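PDB 2POZ: putative dehydratase from Mesorhizobium loti, which is of unknown function but belongs to the mandelate racemase/muconate lactonizing enzyme family and is probably a lyase. Local coordinates for residues 111-116 with 318-323; 311-316 with 364-369. All coordinates share one frame; numbering follows the deposited sequence.

Interaction 1: 111-116 with 318-323; sequences PVYELF and TLQLEA
Gln-320 reaches across from helix 312-324 and sets its amide oxygen against the backbone of Val-112 and Tyr-113. Tyr-113 N donates to Gln-320 OE1 at 2.9 Å, lying nearly along the C=O axis although the bond is bent, with an N-H...O angle of 145°. Val-112 N stands equally near this oxygen, and Val-112 CB packs 3.4 Å from Gln-320 OE1. The same oxygen approaches the tyrosine ring obliquely, 3.2 Å from Tyr-113 CD2. The amide and ring planes are almost parallel, only 3° apart, while the two side chains cross at about a right angle. About one turn further along the helix, Ala-323 CB meets Tyr-113 CD2 at 3.8 Å, a close approach that suits a residue as small as alanine.

The Gln-320 chain is bent at chi2, which carries its CD toward the short helix. Tyr-113 CG is placed between its own backbone N and carbonyl carbon (chi1 56°). Pro-111 CB lies over the centre of one face of the tyrosine ring, 3.4 Å above its plane. At the far end of the ring, Tyr-113 OH is hydrogen-bonded to Pro-361 O. Gln-320 NE2 makes a weak bond to Leu-366 O. Beyond this shell, Glu-114 forms a salt bridge with Lys-104 of a second subunit, so the short helix 112-115 also faces the assembly.

A leucine in place of Gln-320 would probably leave Tyr-113 N without this acceptor and Leu-366 O without its weak donor. Glutamine suits the site because one neutral group offers an acceptor to one piece of backbone and a donor to another, fastening the short helix to the barrel-side helix without burying a charge.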
# COMPACT_ATOMS: atom_id res chain seq x y z
N PRO A 111 -29.83 -15.90 -33.10
CA PRO A 111 -28.97 -14.73 -32.88
C PRO A 111 -27.81 -15.10 -31.96
O PRO A 111 -27.93 -16.01 -31.13
CB PRO A 111 -29.91 -13.72 -32.22
CG PRO A 111 -31.27 -14.10 -32.77
CD PRO A 111 -31.22 -15.61 -32.72
N VAL A 112 -26.69 -14.41 -32.09
CA VAL A 112 -25.55 -14.70 -31.24
C VAL A 112 -25.91 -14.51 -29.77
O VAL A 112 -25.42 -15.24 -28.91
CB VAL A 112 -24.32 -13.82 -31.59
CG1 VAL A 112 -23.23 -14.01 -30.54
CG2 VAL A 112 -23.79 -14.20 -32.97
N TYR A 113 -26.79 -13.56 -29.45
CA TYR A 113 -27.14 -13.37 -28.05
C TYR A 113 -27.82 -14.58 -27.42
O TYR A 113 -27.80 -14.73 -26.20
CB TYR A 113 -27.98 -12.10 -27.84
CG TYR A 113 -29.25 -11.99 -28.65
CD1 TYR A 113 -30.34 -12.84 -28.40
CD2 TYR A 113 -29.38 -11.01 -29.62
CE1 TYR A 113 -31.53 -12.70 -29.11
CE2 TYR A 113 -30.57 -10.86 -30.33
CZ TYR A 113 -31.63 -11.70 -30.07
OH TYR A 113 -32.80 -11.53 -30.77
N GLU A 114 -28.43 -15.45 -28.23
CA GLU A 114 -29.06 -16.65 -27.68
C GLU A 114 -27.96 -17.62 -27.23
O GLU A 114 -28.10 -18.30 -26.21
CB GLU A 114 -29.96 -17.35 -28.71
CG GLU A 114 -31.32 -16.71 -28.91
CD GLU A 114 -32.09 -16.49 -27.61
OE1 GLU A 114 -31.97 -17.33 -26.68
OE2 GLU A 114 -32.82 -15.48 -27.52
N LEU A 115 -26.87 -17.67 -27.99
CA LEU A 115 -25.75 -18.54 -27.66
C LEU A 115 -25.10 -18.07 -26.35
O LEU A 115 -24.65 -18.88 -25.54
CB LEU A 115 -24.69 -18.51 -28.78
CG LEU A 115 -25.14 -18.88 -30.19
CD1 LEU A 115 -23.99 -18.71 -31.17
CD2 LEU A 115 -25.64 -20.32 -30.20
N PHE A 116 -25.07 -16.75 -26.17
CA PHE A 116 -24.50 -16.10 -25.00
C PHE A 116 -25.33 -16.23 -23.72
O PHE A 116 -24.93 -15.72 -22.67
CB PHE A 116 -24.28 -14.60 -25.30
CG PHE A 116 -23.07 -14.31 -26.16
CD1 PHE A 116 -22.32 -15.34 -26.72
CD2 PHE A 116 -22.68 -12.99 -26.40
CE1 PHE A 116 -21.20 -15.07 -27.50
CE2 PHE A 116 -21.56 -12.71 -27.18
CZ PHE A 116 -20.82 -13.75 -27.73
N THR A 318 -22.77 -5.00 -32.23
CA THR A 318 -22.75 -4.48 -30.87
C THR A 318 -24.09 -4.73 -30.18
O THR A 318 -24.13 -4.96 -28.97
CB THR A 318 -22.42 -2.98 -30.86
OG1 THR A 318 -21.08 -2.79 -31.33
CG2 THR A 318 -22.54 -2.40 -29.44
N LEU A 319 -25.18 -4.70 -30.95
CA LEU A 319 -26.50 -4.96 -30.37
C LEU A 319 -26.59 -6.39 -29.84
O LEU A 319 -27.31 -6.66 -28.89
CB LEU A 319 -27.61 -4.72 -31.41
CG LEU A 319 -27.78 -3.30 -31.94
CD1 LEU A 319 -28.98 -3.25 -32.89
CD2 LEU A 319 -27.98 -2.33 -30.78
N GLN A 320 -25.84 -7.30 -30.46
CA GLN A 320 -25.84 -8.69 -30.01
C GLN A 320 -25.38 -8.73 -28.55
O GLN A 320 -25.93 -9.48 -27.74
CB GLN A 320 -24.88 -9.53 -30.85
CG GLN A 320 -25.35 -9.82 -32.27
CD GLN A 320 -26.66 -10.59 -32.30
OE1 GLN A 320 -26.84 -11.55 -31.56
NE2 GLN A 320 -27.58 -10.18 -33.18
N LEU A 321 -24.39 -7.92 -28.22
CA LEU A 321 -23.85 -7.86 -26.87
C LEU A 321 -24.80 -7.15 -25.91
O LEU A 321 -25.11 -7.65 -24.83
CB LEU A 321 -22.50 -7.14 -26.89
CG LEU A 321 -21.77 -6.90 -25.56
CD1 LEU A 321 -20.87 -8.09 -25.25
CD2 LEU A 321 -20.94 -5.63 -25.66
N GLU A 322 -25.28 -5.97 -26.32
CA GLU A 322 -26.16 -5.17 -25.48
C GLU A 322 -27.50 -5.84 -25.20
O GLU A 322 -28.21 -5.45 -24.27
CB GLU A 322 -26.37 -3.80 -26.12
CG GLU A 322 -25.05 -3.12 -26.46
CD GLU A 322 -25.22 -1.75 -27.10
OE1 GLU A 322 -26.13 -1.60 -27.94
OE2 GLU A 322 -24.44 -0.84 -26.76
N ALA A 323 -27.84 -6.84 -25.99
CA ALA A 323 -29.09 -7.56 -25.77
C ALA A 323 -28.90 -8.56 -24.64
O ALA A 323 -29.86 -8.94 -23.96
CB ALA A 323 -29.51 -8.29 -27.04

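Interaction 2: 311-316 with 364-369; sequences SSLIET and PGLGAV
Ser-312 O is gripped twice by Thr-316, the residue whose methyl group meets the 364-369 loop. Thr-316 OG1 donates to Ser-312 O at 2.9 Å and Thr-316 N, the ordinary helical donor, does so at 3.0 Å; the two arrive from opposite faces of the carbonyl plane. With OG1 engaged in this way, CG2 stands anti to the backbone N and is turned to the loop, where it lies 3.3 Å from Leu-366 O and 4.0 Å from Ala-368 CB. Threonine thus serves both needs, its hydroxyl turned back to its own helix and its methyl to the neighbour.

One turn earlier, Leu-313 CD1 packs 3.9 Å from Ala-368 CB, with Leu-366 CD1 a looser neighbour. The small Ala-368 thereby fits between Leu-313 and Thr-316. Pro-364 to Gly-367 form a type II' beta turn, closed by Gly-367 N bonding to Pro-364 O; Gly-365 and Gly-367 both have positive phi, which glycine adopts readily.

Ser-311 is the N-cap, its OG accepting from Leu-313 N at 3.2 Å and also hydrogen-bonded to Glu-36. The beginning of helix 312-324 is therefore packed on strand 33-37, which Leu-313 touches at Ala-34 and Glu-36, while Leu-366 N is bonded to Asp-102 of helix 87-108.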
# COMPACT_ATOMS: atom_id res chain seq x y z
N SER A 311 -19.35 1.09 -39.52
CA SER A 311 -20.46 0.92 -40.45
C SER A 311 -21.64 0.28 -39.71
O SER A 311 -21.56 -0.00 -38.51
CB SER A 311 -20.04 0.02 -41.61
OG SER A 311 -19.97 -1.33 -41.17
N SER A 312 -22.74 0.06 -40.42
CA SER A 312 -23.93 -0.57 -39.85
C SER A 312 -23.60 -1.96 -39.30
O SER A 312 -24.28 -2.46 -38.40
CB SER A 312 -25.02 -0.71 -40.91
OG SER A 312 -25.45 0.55 -41.39
N LEU A 313 -22.58 -2.61 -39.85
CA LEU A 313 -22.21 -3.94 -39.40
C LEU A 313 -21.78 -3.95 -37.93
O LEU A 313 -22.38 -4.64 -37.11
CB LEU A 313 -21.09 -4.53 -40.27
CG LEU A 313 -20.56 -5.92 -39.84
CD1 LEU A 313 -21.72 -6.91 -39.73
CD2 LEU A 313 -19.53 -6.42 -40.84
N ILE A 314 -20.74 -3.19 -37.58
CA ILE A 314 -20.30 -3.19 -36.19
C ILE A 314 -21.37 -2.69 -35.22
O ILE A 314 -21.42 -3.11 -34.07
CB ILE A 314 -18.99 -2.38 -35.98
CG1 ILE A 314 -18.43 -2.68 -34.59
CG2 ILE A 314 -19.26 -0.90 -36.13
CD1 ILE A 314 -16.93 -2.46 -34.47
N GLU A 315 -22.25 -1.82 -35.69
CA GLU A 315 -23.33 -1.32 -34.84
C GLU A 315 -24.30 -2.47 -34.54
O GLU A 315 -24.73 -2.65 -33.40
CB GLU A 315 -24.10 -0.18 -35.52
CG GLU A 315 -23.30 1.09 -35.73
CD GLU A 315 -24.11 2.18 -36.41
OE1 GLU A 315 -25.23 2.46 -35.93
OE2 GLU A 315 -23.62 2.75 -37.42
N THR A 316 -24.64 -3.23 -35.57
CA THR A 316 -25.56 -4.35 -35.40
C THR A 316 -24.93 -5.44 -34.53
O THR A 316 -25.60 -6.02 -33.68
CB THR A 316 -25.95 -4.94 -36.76
OG1 THR A 316 -26.59 -3.92 -37.54
CG2 THR A 316 -26.91 -6.11 -36.60
N PRO A 364 -30.51 -14.71 -37.61
CA PRO A 364 -29.48 -15.59 -37.06
C PRO A 364 -28.07 -14.99 -37.13
O PRO A 364 -27.79 -14.12 -37.96
CB PRO A 364 -29.62 -16.87 -37.90
CG PRO A 364 -30.18 -16.38 -39.20
CD PRO A 364 -31.19 -15.34 -38.76
N GLY A 365 -27.20 -15.45 -36.24
CA GLY A 365 -25.84 -14.92 -36.22
C GLY A 365 -25.86 -13.47 -35.76
O GLY A 365 -26.53 -13.14 -34.78
N LEU A 366 -25.14 -12.61 -36.46
CA LEU A 366 -25.10 -11.20 -36.08
C LEU A 366 -26.39 -10.49 -36.50
O LEU A 366 -26.64 -9.35 -36.11
CB LEU A 366 -23.89 -10.51 -36.71
CG LEU A 366 -22.53 -11.04 -36.26
CD1 LEU A 366 -21.41 -10.32 -37.01
CD2 LEU A 366 -22.38 -10.83 -34.76
N GLY A 367 -27.19 -11.18 -37.30
CA GLY A 367 -28.44 -10.60 -37.76
C GLY A 367 -28.21 -9.52 -38.80
O GLY A 367 -29.06 -8.65 -39.00
N ALA A 368 -27.06 -9.59 -39.47
CA ALA A 368 -26.69 -8.62 -40.48
C ALA A 368 -26.35 -9.28 -41.81
O ALA A 368 -25.53 -10.20 -41.86
CB ALA A 368 -25.50 -7.81 -39.99
N VAL A 369 -26.98 -8.81 -42.88
CA VAL A 369 -26.73 -9.34 -44.22
C VAL A 369 -26.01 -8.28 -45.04
O VAL A 369 -26.53 -7.18 -45.25
CB VAL A 369 -28.06 -9.71 -44.93
CG1 VAL A 369 -27.76 -10.41 -46.25
CG2 VAL A 369 -28.90 -10.61 -44.03

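The two interactions lie about 11 Å apart, centre to centre, on successive turns of helix 312-324, interaction 2 at its start and interaction 1 further along. Their segments alternate in sequence: 111-116, 311-316, 318-323, then 364-369. They also meet directly, since Gly-365 is backbone-bonded to Val-112. One helix of the C-terminal, barrel-like part is thus held along one flank by the short helix 112-115 of the N-terminal part and by the loop that follows strand 357-359, which are themselves joined. The arrangement joins the N-terminal part to the barrel-like part, consistent with the two-domain build of the enolase superfamily.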